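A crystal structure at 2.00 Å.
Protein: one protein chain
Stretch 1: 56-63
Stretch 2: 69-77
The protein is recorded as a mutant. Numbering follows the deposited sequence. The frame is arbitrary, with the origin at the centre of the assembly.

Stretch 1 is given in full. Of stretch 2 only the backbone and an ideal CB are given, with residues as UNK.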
ATOM      1  N   ALA A  56      -6.630 -11.876  -6.305  1.00 26.71           N
ATOM      2  CA  ALA A  56      -7.979 -11.308  -6.147  1.00 26.73           C
ATOM      3  C   ALA A  56      -8.020  -9.770  -6.033  1.00 26.60           C
ATOM      4  O   ALA A  56      -8.867  -9.142  -6.647  1.00 25.86           O
ATOM      5  CB  ALA A  56      -8.718 -11.959  -4.985  1.00 27.78           C
ATOM      6  N   PRO A  57      -7.105  -9.155  -5.252  1.00 27.55           N
ATOM      7  CA  PRO A  57      -7.091  -7.693  -5.172  1.00 26.97           C
ATOM      8  C   PRO A  57      -6.808  -7.004  -6.514  1.00 26.87           C
ATOM      9  O   PRO A  57      -7.152  -5.828  -6.682  1.00 26.42           O
ATOM     10  CB  PRO A  57      -5.931  -7.424  -4.199  1.00 28.09           C
ATOM     11  CG  PRO A  57      -5.914  -8.628  -3.323  1.00 27.40           C
ATOM     12  CD  PRO A  57      -6.102  -9.734  -4.339  1.00 27.82           C
ATOM     13  N   VAL A  58      -6.179  -7.738  -7.439  1.00 25.81           N
ATOM     14  CA  VAL A  58      -5.870  -7.219  -8.754  1.00 25.29           C
ATOM     15  C   VAL A  58      -6.991  -7.589  -9.735  1.00 24.87           C
ATOM     16  O   VAL A  58      -7.552  -6.713 -10.379  1.00 24.17           O
ATOM     17  CB  VAL A  58      -4.480  -7.722  -9.262  1.00 25.74           C
ATOM     18  CG1 VAL A  58      -4.240  -7.297 -10.722  1.00 25.23           C
ATOM     19  CG2 VAL A  58      -3.371  -7.197  -8.387  1.00 25.64           C
ATOM     20  N   THR A  59      -7.325  -8.874  -9.841  1.00 24.55           N
ATOM     21  CA  THR A  59      -8.328  -9.285 -10.844  1.00 24.76           C
ATOM     22  C   THR A  59      -9.743  -8.859 -10.445  1.00 24.34           C
ATOM     23  O   THR A  59     -10.515  -8.438 -11.283  1.00 24.29           O
ATOM     24  CB  THR A  59      -8.313 -10.808 -11.117  1.00 24.69           C
ATOM     25  OG1 THR A  59      -8.676 -11.505  -9.929  1.00 28.00           O
ATOM     26  CG2 THR A  59      -6.928 -11.282 -11.606  1.00 26.43           C
ATOM     27  N   GLY A  60     -10.058  -8.982  -9.161  1.00 24.25           N
ATOM     28  CA  GLY A  60     -11.434  -8.994  -8.693  1.00 25.27           C
ATOM     29  C   GLY A  60     -12.153 -10.209  -9.272  1.00 25.59           C
ATOM     30  O   GLY A  60     -11.512 -11.222  -9.622  1.00 25.18           O
ATOM     31  N   PHE A  61     -13.476 -10.124  -9.372  1.00 25.70           N
ATOM     32  CA  PHE A  61     -14.260 -11.249  -9.915  1.00 26.23           C
ATOM     33  C   PHE A  61     -15.147 -10.824 -11.066  1.00 26.77           C
ATOM     34  O   PHE A  61     -15.399  -9.633 -11.285  1.00 25.88           O
ATOM     35  CB  PHE A  61     -15.073 -11.974  -8.817  1.00 25.99           C
ATOM     36  CG  PHE A  61     -16.123 -11.117  -8.145  1.00 27.20           C
ATOM     37  CD1 PHE A  61     -17.358 -10.889  -8.745  1.00 29.00           C
ATOM     38  CD2 PHE A  61     -15.893 -10.585  -6.884  1.00 27.53           C
ATOM     39  CE1 PHE A  61     -18.335 -10.125  -8.108  1.00 29.46           C
ATOM     40  CE2 PHE A  61     -16.860  -9.807  -6.244  1.00 25.77           C
ATOM     41  CZ  PHE A  61     -18.080  -9.579  -6.852  1.00 27.10           C
ATOM     42  N   TYR A  62     -15.584 -11.802 -11.839  1.00 27.30           N
ATOM     43  CA  TYR A  62     -16.540 -11.544 -12.881  1.00 28.67           C
ATOM     44  C   TYR A  62     -17.612 -12.610 -12.716  1.00 29.23           C
ATOM     45  O   TYR A  62     -17.356 -13.806 -12.912  1.00 29.00           O
ATOM     46  CB  TYR A  62     -15.842 -11.594 -14.242  1.00 29.26           C
ATOM     47  CG  TYR A  62     -16.697 -11.270 -15.446  1.00 31.73           C
ATOM     48  CD1 TYR A  62     -17.048  -9.959 -15.731  1.00 30.95           C
ATOM     49  CD2 TYR A  62     -17.087 -12.269 -16.345  1.00 32.52           C
ATOM     50  CE1 TYR A  62     -17.802  -9.638 -16.848  1.00 33.10           C
ATOM     51  CE2 TYR A  62     -17.851 -11.958 -17.475  1.00 34.08           C
ATOM     52  CZ  TYR A  62     -18.203 -10.634 -17.720  1.00 34.37           C
ATOM     53  OH  TYR A  62     -18.955 -10.279 -18.830  1.00 35.44           O
ATOM     54  N   SER A  63     -18.804 -12.163 -12.337  1.00 29.51           N
ATOM     55  CA  SER A  63     -19.857 -13.048 -11.846  1.00 31.36           C
ATOM     56  C   SER A  63     -21.171 -12.843 -12.586  1.00 32.22           C
ATOM     57  O   SER A  63     -21.587 -11.711 -12.816  1.00 31.60           O
ATOM     58  CB  SER A  63     -20.071 -12.791 -10.347  1.00 31.37           C
ATOM     59  OG  SER A  63     -21.268 -13.393  -9.876  1.00 32.11           O
ATOM     60  N   UNK A  69     -15.743  -6.841 -10.313  1.00 27.42           N
ATOM     61  CA  UNK A  69     -15.013  -5.911  -9.424  1.00 26.95           C
ATOM     62  C   UNK A  69     -13.595  -5.732  -9.929  1.00 26.06           C
ATOM     63  O   UNK A  69     -13.194  -6.410 -10.885  1.00 26.41           O
ATOM     64  CB  UNK A  69     -14.999  -6.419  -7.981  1.00 26.95           C
ATOM     65  N   UNK A  70     -12.846  -4.840  -9.265  1.00 24.87           N
ATOM     66  CA  UNK A  70     -11.449  -4.518  -9.567  1.00 24.32           C
ATOM     67  C   UNK A  70     -11.199  -4.374 -11.084  1.00 24.83           C
ATOM     68  O   UNK A  70     -11.974  -3.689 -11.756  1.00 25.20           O
ATOM     69  CB  UNK A  70     -10.534  -5.600  -8.990  1.00 24.32           C
ATOM     70  N   UNK A  71     -10.158  -5.012 -11.628  1.00 24.45           N
ATOM     71  CA  UNK A  71      -9.842  -4.829 -13.067  1.00 24.99           C
ATOM     72  C   UNK A  71     -10.840  -5.469 -14.024  1.00 24.94           C
ATOM     73  O   UNK A  71     -10.987  -5.003 -15.150  1.00 25.02           O
ATOM     74  CB  UNK A  71      -8.455  -5.404 -13.362  1.00 24.99           C
ATOM     75  N   UNK A  72     -11.523  -6.536 -13.591  1.00 24.19           N
ATOM     76  CA  UNK A  72     -12.616  -7.080 -14.414  1.00 23.89           C
ATOM     77  C   UNK A  72     -13.639  -5.966 -14.676  1.00 24.34           C
ATOM     78  O   UNK A  72     -14.183  -5.834 -15.788  1.00 24.45           O
ATOM     79  CB  UNK A  72     -13.279  -8.276 -13.728  1.00 23.89           C
ATOM     80  N   UNK A  73     -13.897  -5.154 -13.655  1.00 23.89           N
ATOM     81  CA  UNK A  73     -14.868  -4.068 -13.795  1.00 24.19           C
ATOM     82  C   UNK A  73     -14.259  -2.885 -14.552  1.00 25.26           C
ATOM     83  O   UNK A  73     -14.860  -2.371 -15.508  1.00 26.08           O
ATOM     84  CB  UNK A  73     -15.363  -3.616 -12.420  1.00 24.19           C
ATOM     85  N   UNK A  74     -13.071  -2.459 -14.116  1.00 25.56           N
ATOM     86  CA  UNK A  74     -12.408  -1.269 -14.659  1.00 26.71           C
ATOM     87  C   UNK A  74     -12.057  -1.436 -16.137  1.00 27.62           C
ATOM     88  O   UNK A  74     -12.153  -0.483 -16.921  1.00 28.56           O
ATOM     89  CB  UNK A  74     -11.141  -0.962 -13.859  1.00 26.71           C
ATOM     90  N   UNK A  75     -11.676  -2.653 -16.521  1.00 27.30           N
ATOM     91  CA  UNK A  75     -11.276  -2.902 -17.907  1.00 27.98           C
ATOM     92  C   UNK A  75     -12.324  -3.714 -18.652  1.00 28.34           C
ATOM     93  O   UNK A  75     -12.047  -4.285 -19.698  1.00 27.42           O
ATOM     94  CB  UNK A  75      -9.929  -3.627 -17.950  1.00 27.98           C
ATOM     95  N   UNK A  76     -13.556  -3.706 -18.142  1.00 28.97           N
ATOM     96  CA  UNK A  76     -14.651  -4.437 -18.781  1.00 29.41           C
ATOM     97  C   UNK A  76     -14.803  -4.242 -20.308  1.00 29.77           C
ATOM     98  O   UNK A  76     -14.917  -5.240 -21.027  1.00 29.93           O
ATOM     99  CB  UNK A  76     -15.960  -4.025 -18.105  1.00 29.41           C
ATOM    100  N   UNK A  77     -14.806  -2.979 -20.810  1.00 30.70           N
ATOM    101  CA  UNK A  77     -14.992  -2.779 -22.252  1.00 30.70           C
ATOM    102  C   UNK A  77     -13.880  -3.390 -23.110  1.00 30.70           C
ATOM    103  O   UNK A  77     -14.148  -3.890 -24.205  1.00 31.14           O
ATOM    104  CB  UNK A  77     -15.087  -1.281 -22.549  1.00 30.70           C
TER

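Position 69 points its CA-to-CB bond toward stretch 1, and its backbone is extended (phi/psi -139/176). Its N donates to Phe61 O at 3.0 Å. The ideal CB lies 4.2 Å from Phe61 CE2 and 4.5 Å from Gly60 CA. Nearby, Phe61 N needs an acceptor. A short side chain with an oxygen would suit: Ser, Thr, perhaps Asp or Asn. The residue is Thr69, chi1 p. Phe61 N donates to Thr69 OG1 at 2.9 Å, so the two residues are joined by a pair of bonds, one through the side chain. The same OG1 sits over one face of the Phe61 ring, 3.4 Å from Phe61 CD2. A CB on Gly60 would clash with it.

Position 70 also points toward stretch 1, across from the point where stretch 1 leaves its helix, at Gly60. The ideal CB is 3.4 Å from Gly60 N, 3.5 Å from Val58 O and 3.6 Å from Thr59 O. There is little room for further atoms in this direction. Phi is positive (43°), which favours Gly, though Ala is also small enough. The residue is Ala70. Its CB packs against the backbone, 3.5 Å from both Val58 O and Gly60 N. A CB on Gly60 would clash with Ala70 CB as well.

Position 71 is helical and points sideways. Its N makes a weak hydrogen bond to Val58 O at 3.4 Å. The Val58 side chain offers an apolar surface within reach of a longer side chain, so Leu, Ile or Met would suit. The residue is Leu71, chi1 m and chi2 t. Leu71 CD1 meets Val58 CG1 at 3.9 Å.

Position 72 is helical and points toward stretch 1. Its N donates to Thr59 O at 3.2 Å. The ideal CB is 3.5 Å from Phe61 O and 4.2 Å from Tyr62 CB. The visible neighbours set no charge; a flexible chain such as Gln, Glu or Met could follow the backbone. The residue is Glu72, chi1 and chi2 both m. Glu72 CG lies 3.2 Å from Thr59 O. Both carboxylate oxygens are hydrogen-bonded elsewhere in the structure.

Positions 73 and 74 have nothing of stretch 1 near their ideal CB atoms, so many residues would fit. They are Arg73 and Ala74. Position 75 is equally free of stretch 1 but directly precedes a helix, where Ser, Thr, Asp or Asn often cap, though others occur. The residue is Glu75.

Position 76 points sideways, and its ideal CB touches nothing of stretch 1. The Tyr62 hydroxyl lies some way off. Glu or Gln might approach it directly, and the shorter Asp or Asn through a water. The residue is Asp76. Its end comes nearer, with Asp76 OD1 3.8 Å from Tyr62 CE1. A water joins the two: its O donates to Asp76 OD1 at 2.8 Å and is hydrogen-bonded to Tyr62 OH at 2.7 Å.

Position 77 is out of reach of stretch 1. Many residues would fit; phi of -63° also permits proline. The residue is Pro77.

Stretch 2 (69-77) TALERAEDP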
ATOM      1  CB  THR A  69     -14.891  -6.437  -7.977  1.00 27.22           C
ATOM      2  OG1 THR A  69     -14.297  -7.746  -7.997  1.00 24.92           O
ATOM      3  CG2 THR A  69     -16.253  -6.489  -7.295  1.00 29.20           C
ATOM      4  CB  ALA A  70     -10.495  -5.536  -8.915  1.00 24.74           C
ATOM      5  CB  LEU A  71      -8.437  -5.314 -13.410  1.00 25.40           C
ATOM      6  CG  LEU A  71      -7.254  -4.476 -12.945  1.00 24.85           C
ATOM      7  CD1 LEU A  71      -5.962  -5.134 -13.449  1.00 24.66           C
ATOM      8  CD2 LEU A  71      -7.371  -3.013 -13.430  1.00 24.67           C
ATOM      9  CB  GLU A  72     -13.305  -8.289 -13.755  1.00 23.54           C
ATOM     10  CG  GLU A  72     -12.425  -9.535 -13.541  1.00 21.65           C
ATOM     11  CD  GLU A  72     -12.251 -10.409 -14.788  1.00 24.47           C
ATOM     12  OE1 GLU A  72     -12.284  -9.888 -15.929  1.00 23.61           O
ATOM     13  OE2 GLU A  72     -12.077 -11.638 -14.620  1.00 22.98           O
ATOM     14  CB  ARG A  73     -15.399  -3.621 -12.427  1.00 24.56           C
ATOM     15  CG  ARG A  73     -16.580  -2.638 -12.524  1.00 25.33           C
ATOM     16  CD  ARG A  73     -17.286  -2.460 -11.175  1.00 26.70           C
ATOM     17  NE  ARG A  73     -18.544  -1.698 -11.282  1.00 29.54           N
ATOM     18  CZ  ARG A  73     -19.720  -2.209 -11.661  1.00 34.79           C
ATOM     19  NH1 ARG A  73     -19.842  -3.494 -12.008  1.00 33.89           N
ATOM     20  NH2 ARG A  73     -20.792  -1.425 -11.715  1.00 34.18           N
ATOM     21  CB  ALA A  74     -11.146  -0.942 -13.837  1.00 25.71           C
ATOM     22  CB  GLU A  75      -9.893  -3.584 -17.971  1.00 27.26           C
ATOM     23  CG  GLU A  75      -8.763  -2.786 -17.349  1.00 28.17           C
ATOM     24  CD  GLU A  75      -8.424  -1.489 -18.097  1.00 30.77           C
ATOM     25  OE1 GLU A  75      -7.682  -0.683 -17.522  1.00 34.22           O
ATOM     26  OE2 GLU A  75      -8.882  -1.266 -19.237  1.00 30.77           O
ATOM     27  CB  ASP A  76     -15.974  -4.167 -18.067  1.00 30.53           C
ATOM     28  CG  ASP A  76     -16.966  -5.313 -18.222  1.00 33.24           C
ATOM     29  OD1 ASP A  76     -16.550  -6.462 -18.471  1.00 35.24           O
ATOM     30  OD2 ASP A  76     -18.176  -5.050 -18.102  1.00 39.42           O
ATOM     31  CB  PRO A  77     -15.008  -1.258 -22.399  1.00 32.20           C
ATOM     32  CG  PRO A  77     -15.355  -0.729 -21.038  1.00 32.11           C
ATOM     33  CD  PRO A  77     -14.664  -1.683 -20.110  1.00 30.45           C
TER
HETATM   34  O   HOH W   1     -18.985  -7.621 -19.274  1.00 43.22           O
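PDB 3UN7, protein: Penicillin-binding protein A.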